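Local structure of DyP2 (4G2C) at residues Ser39-Thr44 / Leu227-Asp232; Glu46-Leu51 / Ser93-Leu98; Ser200-Ala205 / Tyr380-Asp385; Gln278-Phe283 / Lys399-Leu404. The protein is a haem-containing dye peroxidase from a lignin-reactive bacterium that probably uses peroxide to oxidise dyes and other substrates, and binds a manganese ion. One frame throughout, in Å; residues are numbered along the deposited sequence.

How the contacts relate
The four contacts form two pairs. Contacts 1 and 2 have centres about 11 Å apart and touch: Trp40 and Leu227 of contact 1 both lie on Leu98 of contact 2. Along the chain, contact 2 is nested inside the loop that contact 1 closes. Contacts 3 and 4 also have centres about 11 Å apart, joined by a probable hydrogen bond from Tyr380 N to Gly402 O, 2.8 Å long. Between the pairs the centres are about 32 to 38 Å apart. Gln278 and Leu403 of contact 4 belong to the haem pocket. The side chain of Tyr380 is about 8 Å from the haem, and that of Val280 about 10 Å from the manganese ion.

Contact 1 (Ser39-Thr44 / Leu227-Asp232); sequences SWKSAT and LTEDVD
Glu229 crosses Trp40 at about a right angle. Its carboxylate plane is turned 49° from the indole plane, so the two flat groups are not stacked. OE1 of Glu229 comes to 3.3 Å from Trp40 CD1, at the pyrrole end of the ring. The chain of Glu229 is bent at chi2 (77°), which folds the carboxylate back toward the backbone of 39-44. There it meets two successive amides. Lys41 N gives a nearly straight bond to OE2 of Glu229, 3.0 Å long, and reaches that oxygen from above the carboxylate plane. Trp40 N gives a weaker, bent bond to OE1 of the same residue at 3.1 Å. One acid thus holds a turn of the loop that precedes helix 45-53. That turn is closed by its own backbone bond from Ser42 N to Ser39 O.

The acid belongs to the first turn of helix 228-237, whose N-cap position is Leu227. Leu227 CD1 packs obliquely against Trp40 CD1 at 4.1 Å. Both residues also rest on Leu98 of helix 94-107, so loop and helix start share a neighbour. Lys41 lays its CG over the centre of the indole, 3.5 Å above the plane. Its extended chain then carries NZ to a salt bridge with Glu102, while Glu229 OE2 stays 6.3 Å from that NZ. At the other end of the contact Ser39 OG lies 3.4 Å from Thr228 OG1, a weak approach at most. Thr228 OG1 has a stronger partner in the hydroxyl of Thr37.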
# COMPACT_ATOMS: atom_id res chain seq x y z
N SER A 39 19.07 12.05 5.13
CA SER A 39 18.75 13.47 5.17
C SER A 39 18.91 14.00 3.74
O SER A 39 20.03 14.33 3.31
CB SER A 39 19.66 14.21 6.15
OG SER A 39 19.78 13.49 7.38
N TRP A 40 17.81 14.05 3.00
CA TRP A 40 17.90 14.34 1.57
C TRP A 40 18.45 15.75 1.29
O TRP A 40 19.07 15.98 0.26
CB TRP A 40 16.55 14.11 0.86
CG TRP A 40 15.54 15.21 1.00
CD1 TRP A 40 14.52 15.28 1.93
CD2 TRP A 40 15.41 16.38 0.18
NE1 TRP A 40 13.79 16.44 1.74
CE2 TRP A 40 14.30 17.12 0.67
CE3 TRP A 40 16.12 16.88 -0.92
CZ2 TRP A 40 13.90 18.34 0.10
CZ3 TRP A 40 15.71 18.11 -1.49
CH2 TRP A 40 14.61 18.81 -0.98
N LYS A 41 18.24 16.67 2.22
CA LYS A 41 18.65 18.05 1.98
C LYS A 41 20.15 18.26 2.10
O LYS A 41 20.69 19.22 1.57
CB LYS A 41 17.93 19.00 2.94
CG LYS A 41 16.44 19.17 2.64
CD LYS A 41 15.83 20.24 3.52
CE LYS A 41 14.37 20.52 3.16
NZ LYS A 41 13.78 21.63 3.98
N SER A 42 20.83 17.37 2.80
CA SER A 42 22.26 17.55 3.01
C SER A 42 23.04 16.34 2.52
O SER A 42 24.22 16.19 2.81
CB SER A 42 22.58 17.85 4.48
OG SER A 42 22.28 16.73 5.30
N ALA A 43 22.36 15.48 1.77
CA ALA A 43 23.02 14.34 1.13
C ALA A 43 24.12 14.83 0.18
O ALA A 43 23.95 15.84 -0.52
CB ALA A 43 21.99 13.50 0.36
N THR A 44 25.25 14.12 0.17
CA THR A 44 26.30 14.40 -0.81
C THR A 44 26.81 13.13 -1.46
O THR A 44 26.34 12.02 -1.17
CB THR A 44 27.52 15.17 -0.20
OG1 THR A 44 28.23 14.31 0.71
CG2 THR A 44 27.08 16.45 0.50
N LEU A 227 13.16 9.22 4.99
CA LEU A 227 13.83 10.51 4.98
C LEU A 227 13.78 11.15 6.36
O LEU A 227 12.73 11.18 7.01
CB LEU A 227 13.19 11.44 3.94
CG LEU A 227 13.13 10.81 2.54
CD1 LEU A 227 12.50 11.76 1.52
CD2 LEU A 227 14.52 10.37 2.10
N THR A 228 14.92 11.65 6.79
CA THR A 228 15.04 12.19 8.14
C THR A 228 14.14 13.40 8.27
O THR A 228 13.59 13.65 9.34
CB THR A 228 16.49 12.57 8.45
OG1 THR A 228 17.30 11.39 8.42
CG2 THR A 228 16.59 13.19 9.83
N GLU A 229 14.00 14.15 7.17
CA GLU A 229 13.15 15.33 7.11
C GLU A 229 11.68 14.95 7.31
O GLU A 229 10.88 15.75 7.79
CB GLU A 229 13.31 16.05 5.75
CG GLU A 229 14.67 16.73 5.48
CD GLU A 229 15.79 15.76 5.10
OE1 GLU A 229 15.53 14.55 4.98
OE2 GLU A 229 16.94 16.22 4.92
N ASP A 230 11.33 13.74 6.90
CA ASP A 230 9.97 13.25 7.11
C ASP A 230 9.78 12.86 8.58
O ASP A 230 8.73 13.09 9.16
CB ASP A 230 9.67 12.05 6.19
CG ASP A 230 9.17 12.48 4.80
OD1 ASP A 230 8.77 13.65 4.63
OD2 ASP A 230 9.14 11.62 3.90
N VAL A 231 10.82 12.30 9.19
CA VAL A 231 10.72 11.93 10.59
C VAL A 231 10.62 13.18 11.46
O VAL A 231 9.84 13.22 12.42
CB VAL A 231 11.86 11.00 11.04
CG1 VAL A 231 11.67 10.61 12.50
CG2 VAL A 231 11.89 9.75 10.16
N ASP A 232 11.36 14.22 11.11
CA ASP A 232 11.24 15.48 11.84
C ASP A 232 9.83 16.05 11.71
O ASP A 232 9.25 16.53 12.68
CB ASP A 232 12.26 16.52 11.34
CG ASP A 232 13.69 16.11 11.62
OD1 ASP A 232 13.89 15.18 12.43
OD2 ASP A 232 14.61 16.73 11.04

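Contact 2 (Glu46-Leu51 / Ser93-Leu98); sequences EAATML and SARTHL
Leu51 lies over one face of the Arg95 guanidinium, with its CD1 4.1 Å above the plane and toward the rim. The arginine reaches across to helix 45-53 with CG anti to its own backbone N (chi1 -175°) and a bend at chi3. Its NH2 ends 3.0 Å from Ala48 O and makes a bent hydrogen bond with it. The carbonyl is met well to the side, at a C=O...N angle of 99°. Ala48 CB sits at the edge of the guanidinium, in its plane. NE of Arg95 forms a salt bridge with Asp52, so two points of the guanidinium are fixed on the same helix.

The two short helix segments run at 81° to each other, with their axes 9.8 Å apart at closest. The first turn of helix 94-107 abuts the last turns of helix 45-53. Ser93 is the N-cap of helix 94-107, and its OG accepts a straight bond from Thr96 N. Arg95 N, in that same turn, donates to Leu51 O at 3.2 Å from above the carbonyl plane. With Arg95 replaced by an alanine, Asp52 would probably lose its charged mate, Ala48 O this donor and Leu51 CD1 the guanidinium face. Deeper in, Leu51 CD2 packs on Ala94 CB at 4.1 Å and on Leu98 CD1 at 4.3 Å.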
# COMPACT_ATOMS: atom_id res chain seq x y z
N GLU A 46 27.63 9.93 -3.37
CA GLU A 46 26.84 8.88 -3.99
C GLU A 46 25.36 8.98 -3.61
O GLU A 46 24.49 8.79 -4.46
CB GLU A 46 27.42 7.51 -3.62
CG GLU A 46 28.85 7.35 -4.11
CD GLU A 46 29.50 6.06 -3.64
OE1 GLU A 46 29.00 5.44 -2.68
OE2 GLU A 46 30.52 5.67 -4.26
N ALA A 47 25.08 9.31 -2.35
CA ALA A 47 23.71 9.42 -1.90
C ALA A 47 22.97 10.48 -2.70
O ALA A 47 21.81 10.30 -3.05
CB ALA A 47 23.64 9.73 -0.40
N ALA A 48 23.65 11.59 -2.99
CA ALA A 48 23.06 12.66 -3.78
C ALA A 48 22.81 12.20 -5.22
O ALA A 48 21.77 12.50 -5.82
CB ALA A 48 23.96 13.88 -3.75
N THR A 49 23.77 11.48 -5.77
CA THR A 49 23.61 10.90 -7.10
C THR A 49 22.40 9.96 -7.12
O THR A 49 21.58 10.00 -8.04
CB THR A 49 24.89 10.13 -7.50
OG1 THR A 49 26.03 10.99 -7.36
CG2 THR A 49 24.81 9.63 -8.94
N MET A 50 22.30 9.12 -6.10
CA MET A 50 21.21 8.15 -6.03
C MET A 50 19.85 8.83 -6.16
O MET A 50 18.98 8.36 -6.87
CB MET A 50 21.28 7.34 -4.73
CG MET A 50 20.15 6.32 -4.57
SD MET A 50 18.70 7.11 -3.87
CE MET A 50 19.30 7.47 -2.22
N LEU A 51 19.70 9.95 -5.47
CA LEU A 51 18.49 10.76 -5.53
C LEU A 51 18.21 11.33 -6.91
O LEU A 51 17.05 11.50 -7.29
CB LEU A 51 18.55 11.91 -4.52
CG LEU A 51 18.25 11.57 -3.06
CD1 LEU A 51 18.46 12.80 -2.18
CD2 LEU A 51 16.83 11.03 -2.92
N SER A 93 13.28 13.24 -11.27
CA SER A 93 13.98 12.39 -10.29
C SER A 93 13.34 12.50 -8.92
O SER A 93 12.57 13.42 -8.64
CB SER A 93 15.43 12.83 -10.16
OG SER A 93 15.46 14.19 -9.75
N ALA A 94 13.68 11.56 -8.05
CA ALA A 94 13.29 11.66 -6.66
C ALA A 94 13.58 13.06 -6.13
O ALA A 94 12.71 13.71 -5.52
CB ALA A 94 14.01 10.62 -5.83
N ARG A 95 14.81 13.54 -6.36
CA ARG A 95 15.20 14.84 -5.81
C ARG A 95 14.35 16.00 -6.33
O ARG A 95 13.91 16.85 -5.55
CB ARG A 95 16.68 15.14 -6.06
CG ARG A 95 17.11 16.44 -5.37
CD ARG A 95 18.42 17.00 -5.91
NE ARG A 95 19.54 16.09 -5.70
CZ ARG A 95 20.20 15.97 -4.55
NH1 ARG A 95 19.84 16.70 -3.50
NH2 ARG A 95 21.21 15.11 -4.46
N THR A 96 14.11 16.04 -7.64
CA THR A 96 13.23 17.07 -8.18
C THR A 96 11.85 16.98 -7.52
O THR A 96 11.22 18.00 -7.21
CB THR A 96 13.06 16.95 -9.71
OG1 THR A 96 14.33 17.16 -10.35
CG2 THR A 96 12.08 18.00 -10.21
N HIS A 97 11.37 15.76 -7.30
CA HIS A 97 10.05 15.60 -6.69
C HIS A 97 10.05 16.20 -5.28
O HIS A 97 9.12 16.89 -4.89
CB HIS A 97 9.63 14.13 -6.63
CG HIS A 97 8.37 13.91 -5.85
ND1 HIS A 97 8.16 12.79 -5.07
CD2 HIS A 97 7.26 14.68 -5.72
CE1 HIS A 97 6.97 12.88 -4.49
NE2 HIS A 97 6.41 14.01 -4.87
N LEU A 98 11.12 15.93 -4.54
CA LEU A 98 11.23 16.38 -3.15
C LEU A 98 11.24 17.90 -3.07
O LEU A 98 10.56 18.51 -2.23
CB LEU A 98 12.49 15.78 -2.51
CG LEU A 98 12.36 14.27 -2.26
CD1 LEU A 98 13.66 13.66 -1.74
CD2 LEU A 98 11.21 13.99 -1.29

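Contact 3 (Ser200-Ala205 / Tyr380-Asp385); sequences SGLGLA and YGRRHD
Water joins Ser200 and Leu202 to Gly381 at two points. One water donates to Ser200 O at 2.9 Å and accepts from Gly381 N at 3.1 Å. The other donates to both Leu202 O and Gly381 O, at 3.0 and 2.9 Å. Leu202 also pairs directly with the backbone of Thr379, just before Tyr380. At Gly381 the two strands part and water takes over.

Van der Waals contacts surround these bridges. CB of Tyr380 lies 3.4 Å from Ser200 O, while the tyrosine ring leads off to a cation-pi contact with Lys275. Leu202 points its CB toward 380-385. With CG anti to the backbone N (chi1 176°), it sets CD2 over one face of the Arg382 guanidinium. That methyl is 3.9 Å from Arg382 NH1 and offset toward the rim, and the two side chains cross at about a right angle. CD2 also meets Gly381 O. Gly381 has backbone angles (phi 104°, psi 156°) at which a CB would press on the preceding carbonyl oxygen.

The salt bridge here is local to 380-385. Arg383 grips Asp385 side-on, NE to OD1 and NH2 to OD2, both at 2.9 Å. Arg383 NH1 also binds His214 O, and Asp385 has a second partner in Arg396.

Strand 193-205 belongs to the sheet of the DyP alpha+beta barrel domain, and 380-385 leaves the end of strand 374-380 in another sheet. The chemistry implies a junction that is bonded directly at Thr379 and hydrated at Gly381, with a single leucine methyl over the Arg382 guanidinium.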
# COMPACT_ATOMS: atom_id res chain seq x y z
N SER A 200 -8.03 3.23 -13.62
CA SER A 200 -8.04 4.63 -13.18
C SER A 200 -8.24 4.69 -11.67
O SER A 200 -9.15 4.06 -11.12
CB SER A 200 -9.12 5.43 -13.91
OG SER A 200 -9.05 5.23 -15.32
N GLY A 201 -7.37 5.45 -11.00
CA GLY A 201 -7.50 5.67 -9.58
C GLY A 201 -8.14 7.02 -9.31
O GLY A 201 -7.85 8.02 -9.97
N LEU A 202 -9.02 7.05 -8.32
CA LEU A 202 -9.67 8.29 -7.92
C LEU A 202 -9.60 8.36 -6.41
O LEU A 202 -10.17 7.51 -5.71
CB LEU A 202 -11.12 8.31 -8.39
CG LEU A 202 -11.95 9.51 -7.94
CD1 LEU A 202 -11.52 10.78 -8.68
CD2 LEU A 202 -13.46 9.25 -8.08
N GLY A 203 -8.85 9.34 -5.90
CA GLY A 203 -8.67 9.48 -4.46
C GLY A 203 -9.94 9.89 -3.74
O GLY A 203 -10.72 10.69 -4.25
N LEU A 204 -10.15 9.35 -2.54
CA LEU A 204 -11.29 9.73 -1.70
C LEU A 204 -10.82 10.43 -0.43
O LEU A 204 -9.81 10.05 0.16
CB LEU A 204 -12.08 8.50 -1.27
CG LEU A 204 -12.61 7.48 -2.27
CD1 LEU A 204 -13.21 6.30 -1.49
CD2 LEU A 204 -13.64 8.11 -3.18
N ALA A 205 -11.57 11.42 0.01
CA ALA A 205 -11.25 12.11 1.25
C ALA A 205 -12.49 12.29 2.12
O ALA A 205 -13.61 12.34 1.61
CB ALA A 205 -10.61 13.48 0.95
N TYR A 380 -10.25 2.95 -6.44
CA TYR A 380 -10.87 3.06 -7.75
C TYR A 380 -12.39 2.90 -7.68
O TYR A 380 -12.93 2.33 -6.73
CB TYR A 380 -10.30 2.02 -8.71
CG TYR A 380 -10.77 0.61 -8.43
CD1 TYR A 380 -11.93 0.12 -9.02
CD2 TYR A 380 -10.04 -0.24 -7.59
CE1 TYR A 380 -12.36 -1.19 -8.78
CE2 TYR A 380 -10.46 -1.54 -7.35
CZ TYR A 380 -11.62 -2.01 -7.95
OH TYR A 380 -12.05 -3.30 -7.72
N GLY A 381 -13.06 3.40 -8.71
CA GLY A 381 -14.50 3.28 -8.81
C GLY A 381 -15.21 4.59 -8.49
O GLY A 381 -14.67 5.46 -7.79
N ARG A 382 -16.42 4.74 -9.01
CA ARG A 382 -17.23 5.90 -8.64
C ARG A 382 -18.47 5.41 -7.93
O ARG A 382 -19.00 4.35 -8.25
CB ARG A 382 -17.59 6.74 -9.86
CG ARG A 382 -16.40 7.47 -10.50
CD ARG A 382 -16.88 8.47 -11.55
NE ARG A 382 -15.84 9.42 -11.95
CZ ARG A 382 -15.57 10.55 -11.30
NH1 ARG A 382 -16.26 10.88 -10.20
NH2 ARG A 382 -14.61 11.36 -11.74
N ARG A 383 -18.92 6.16 -6.94
CA ARG A 383 -20.15 5.82 -6.24
C ARG A 383 -20.98 7.08 -6.04
O ARG A 383 -20.49 8.19 -6.23
CB ARG A 383 -19.83 5.18 -4.90
CG ARG A 383 -18.92 6.02 -4.05
CD ARG A 383 -18.24 5.15 -3.02
NE ARG A 383 -19.13 4.77 -1.93
CZ ARG A 383 -18.71 4.09 -0.87
NH1 ARG A 383 -17.44 3.70 -0.80
NH2 ARG A 383 -19.56 3.77 0.11
N HIS A 384 -22.23 6.89 -5.65
CA HIS A 384 -23.14 8.02 -5.51
C HIS A 384 -23.48 8.29 -4.05
O HIS A 384 -24.31 9.15 -3.74
CB HIS A 384 -24.39 7.79 -6.35
CG HIS A 384 -24.08 7.42 -7.77
ND1 HIS A 384 -23.47 8.29 -8.66
CD2 HIS A 384 -24.27 6.26 -8.46
CE1 HIS A 384 -23.31 7.69 -9.82
NE2 HIS A 384 -23.79 6.46 -9.73
N ASP A 385 -22.82 7.57 -3.15
CA ASP A 385 -23.06 7.74 -1.72
C ASP A 385 -21.80 8.21 -0.97
O ASP A 385 -20.69 7.73 -1.23
CB ASP A 385 -23.60 6.43 -1.12
CG ASP A 385 -22.57 5.30 -1.17
OD1 ASP A 385 -22.01 5.01 -2.24
OD2 ASP A 385 -22.33 4.70 -0.10
O HOH W 1 -11.83 5.15 -10.92
O HOH W 2 -12.43 5.51 -5.97

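Contact 4 (Gln278-Phe283 / Lys399-Leu404); sequences QNVRLF and KDVGLL. With HEM (protoporphyrin IX containing Fe), chain C.
Gln278 N donates an almost straight hydrogen bond to Val401 O, 3.0 Å long and tilted 17° from the carbonyl plane, where Gln278 and Gly402 bring their CA atoms to 4.4 Å. The Gln278 side chain then runs over Gly402. Its CG has Gly402 CA at 3.5 Å, and OE1 comes to 3.2 Å from the same carbon. A CB on Gly402 would clash with Gln278 N, and its backbone angles by themselves call for glycine. The glutamine continues extended from CG (chi2 -175°) and brings NE2 to 3.4 Å from the haem methyl CMB. This is a packing contact. The polar end is held by Glu213, which accepts from NE2, and weakly by His214 N at OE1. If Gln278 gave way to an alanine, Glu213 is likely to lose this donor and a gap to open beside the haem methyl and vinyl.

Leu403 comes over a face of the same pyrrole ring, whereas Gln278 meets its rim. Its CG is anti to the backbone N (chi1 -180°), and Leu403 CD2 lies above C3B of the porphyrin at 3.9 Å. CB touches the vinyl carbon CBB. Both residues are part of the haem pocket. Further from the haem, Val280 CG2 packs on Val401 CG2 at 4.3 Å.

Asn279 is the N-cap of helix 280-293, with OD1 accepting from Leu282 N at 2.9 Å. The contact thus lies where strand 267-278 gives way to that helix. Strand 402-409 runs antiparallel beside strand 267-278 and has strand 374-380 as another antiparallel neighbour.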
# COMPACT_ATOMS: atom_id res chain seq x y z
N GLN A 278 -13.77 -4.13 -3.35
CA GLN A 278 -14.40 -3.97 -2.05
C GLN A 278 -15.94 -4.04 -2.12
O GLN A 278 -16.58 -3.16 -2.68
CB GLN A 278 -14.00 -2.62 -1.46
CG GLN A 278 -12.51 -2.46 -1.18
CD GLN A 278 -12.21 -1.14 -0.49
OE1 GLN A 278 -11.81 -0.16 -1.14
NE2 GLN A 278 -12.40 -1.10 0.81
N ASN A 279 -16.52 -5.09 -1.55
CA ASN A 279 -17.97 -5.15 -1.38
C ASN A 279 -18.34 -4.38 -0.10
O ASN A 279 -18.45 -4.97 0.98
CB ASN A 279 -18.43 -6.60 -1.31
CG ASN A 279 -19.96 -6.73 -1.27
OD1 ASN A 279 -20.67 -5.84 -0.82
ND2 ASN A 279 -20.45 -7.86 -1.76
N VAL A 280 -18.48 -3.07 -0.24
CA VAL A 280 -18.79 -2.20 0.88
C VAL A 280 -20.07 -2.64 1.57
O VAL A 280 -20.14 -2.69 2.80
CB VAL A 280 -18.94 -0.76 0.42
CG1 VAL A 280 -19.25 0.15 1.61
CG2 VAL A 280 -17.69 -0.32 -0.30
N ARG A 281 -21.07 -2.98 0.76
CA ARG A 281 -22.34 -3.45 1.28
C ARG A 281 -22.16 -4.56 2.32
O ARG A 281 -22.69 -4.49 3.43
CB ARG A 281 -23.25 -3.93 0.14
CG ARG A 281 -24.56 -4.59 0.62
CD ARG A 281 -25.73 -4.34 -0.35
NE ARG A 281 -25.69 -5.16 -1.57
CZ ARG A 281 -25.90 -4.70 -2.81
NH1 ARG A 281 -26.14 -3.40 -3.02
NH2 ARG A 281 -25.85 -5.54 -3.84
N LEU A 282 -21.41 -5.59 1.95
CA LEU A 282 -21.30 -6.76 2.80
C LEU A 282 -20.47 -6.42 4.04
O LEU A 282 -20.72 -6.95 5.14
CB LEU A 282 -20.66 -7.89 2.01
CG LEU A 282 -20.35 -9.21 2.69
CD1 LEU A 282 -21.60 -9.88 3.21
CD2 LEU A 282 -19.65 -10.10 1.67
N PHE A 283 -19.49 -5.55 3.86
CA PHE A 283 -18.63 -5.14 4.97
C PHE A 283 -19.42 -4.37 6.02
O PHE A 283 -19.22 -4.56 7.22
CB PHE A 283 -17.41 -4.33 4.48
CG PHE A 283 -16.35 -4.13 5.53
CD1 PHE A 283 -15.39 -5.11 5.76
CD2 PHE A 283 -16.35 -2.99 6.33
CE1 PHE A 283 -14.43 -4.94 6.75
CE2 PHE A 283 -15.39 -2.82 7.31
CZ PHE A 283 -14.43 -3.80 7.52
N LYS A 399 -19.72 -3.88 -5.60
CA LYS A 399 -18.67 -4.24 -6.56
C LYS A 399 -18.20 -3.05 -7.39
O LYS A 399 -18.81 -1.99 -7.35
CB LYS A 399 -19.15 -5.35 -7.50
CG LYS A 399 -20.37 -4.96 -8.34
CD LYS A 399 -20.73 -6.05 -9.34
CE LYS A 399 -21.98 -5.68 -10.16
NZ LYS A 399 -22.20 -6.59 -11.32
N ASP A 400 -17.12 -3.25 -8.14
CA ASP A 400 -16.62 -2.27 -9.11
C ASP A 400 -16.10 -0.98 -8.49
O ASP A 400 -15.89 0.01 -9.19
CB ASP A 400 -17.69 -1.94 -10.16
CG ASP A 400 -17.93 -3.08 -11.13
OD1 ASP A 400 -17.15 -4.05 -11.10
OD2 ASP A 400 -18.88 -2.99 -11.92
N VAL A 401 -15.92 -1.01 -7.18
CA VAL A 401 -15.12 -0.02 -6.47
C VAL A 401 -14.14 -0.83 -5.62
O VAL A 401 -14.33 -2.03 -5.39
CB VAL A 401 -15.97 0.82 -5.51
CG1 VAL A 401 -17.11 1.54 -6.25
CG2 VAL A 401 -16.50 -0.08 -4.39
N GLY A 402 -13.10 -0.17 -5.13
CA GLY A 402 -12.14 -0.86 -4.29
C GLY A 402 -10.79 -0.21 -4.28
O GLY A 402 -10.67 1.01 -4.44
N LEU A 403 -9.75 -1.03 -4.08
CA LEU A 403 -8.42 -0.48 -3.93
C LEU A 403 -7.44 -0.99 -4.97
O LEU A 403 -7.27 -2.20 -5.14
CB LEU A 403 -7.86 -0.75 -2.51
CG LEU A 403 -6.44 -0.23 -2.19
CD1 LEU A 403 -6.38 1.31 -2.15
CD2 LEU A 403 -5.95 -0.80 -0.85
N LEU A 404 -6.77 -0.05 -5.63
CA LEU A 404 -5.62 -0.40 -6.44
C LEU A 404 -4.46 -0.48 -5.44
O LEU A 404 -3.80 0.52 -5.18
CB LEU A 404 -5.37 0.65 -7.53
CG LEU A 404 -6.41 0.87 -8.64
CD1 LEU A 404 -5.93 1.95 -9.61
CD2 LEU A 404 -6.72 -0.40 -9.40
CHA HEM C . -3.33 0.20 7.26
CHB HEM C . -7.41 -0.69 4.79
CHC HEM C . -5.07 -3.85 1.93
CHD HEM C . -1.25 -3.54 4.89
C1A HEM C . -4.63 0.25 6.83
C2A HEM C . -5.66 1.11 7.38
C3A HEM C . -6.78 0.87 6.69
C4A HEM C . -6.50 -0.15 5.69
CMA HEM C . -8.14 1.54 6.90
CAA HEM C . -5.45 2.13 8.54
CBA HEM C . -4.89 3.44 7.98
CGA HEM C . -3.39 3.41 7.86
O1A HEM C . -2.69 3.12 8.85
O2A HEM C . -2.86 3.67 6.76
C1B HEM C . -7.17 -1.63 3.80
C2B HEM C . -8.10 -2.15 2.81
C3B HEM C . -7.44 -3.02 2.02
C4B HEM C . -6.07 -3.07 2.47
CMB HEM C . -9.60 -1.77 2.71
CAB HEM C . -7.94 -3.84 0.82
CBB HEM C . -9.04 -3.48 0.15
C1C HEM C . -3.86 -4.10 2.54
C2C HEM C . -2.92 -5.14 2.16
C3C HEM C . -1.85 -5.04 2.97
C4C HEM C . -2.10 -3.94 3.88
CMC HEM C . -3.11 -6.15 0.99
CAC HEM C . -0.60 -5.94 3.00
CBC HEM C . -0.61 -7.17 2.47
C1D HEM C . -1.43 -2.48 5.75
C2D HEM C . -0.40 -1.98 6.62
C3D HEM C . -1.06 -0.81 7.34
C4D HEM C . -2.40 -0.73 6.85
CMD HEM C . 1.03 -2.50 6.78
CAD HEM C . -0.46 0.09 8.40
CBD HEM C . -0.47 -0.76 9.65
CGD HEM C . 0.26 0.07 10.67
O1D HEM C . 1.43 0.45 10.39
O2D HEM C . -0.36 0.39 11.72
NA HEM C . -5.17 -0.50 5.81
NB HEM C . -5.94 -2.21 3.55
NC HEM C . -3.32 -3.38 3.60
ND HEM C . -2.58 -1.72 5.92
FE HEM C . -4.38 -2.07 4.82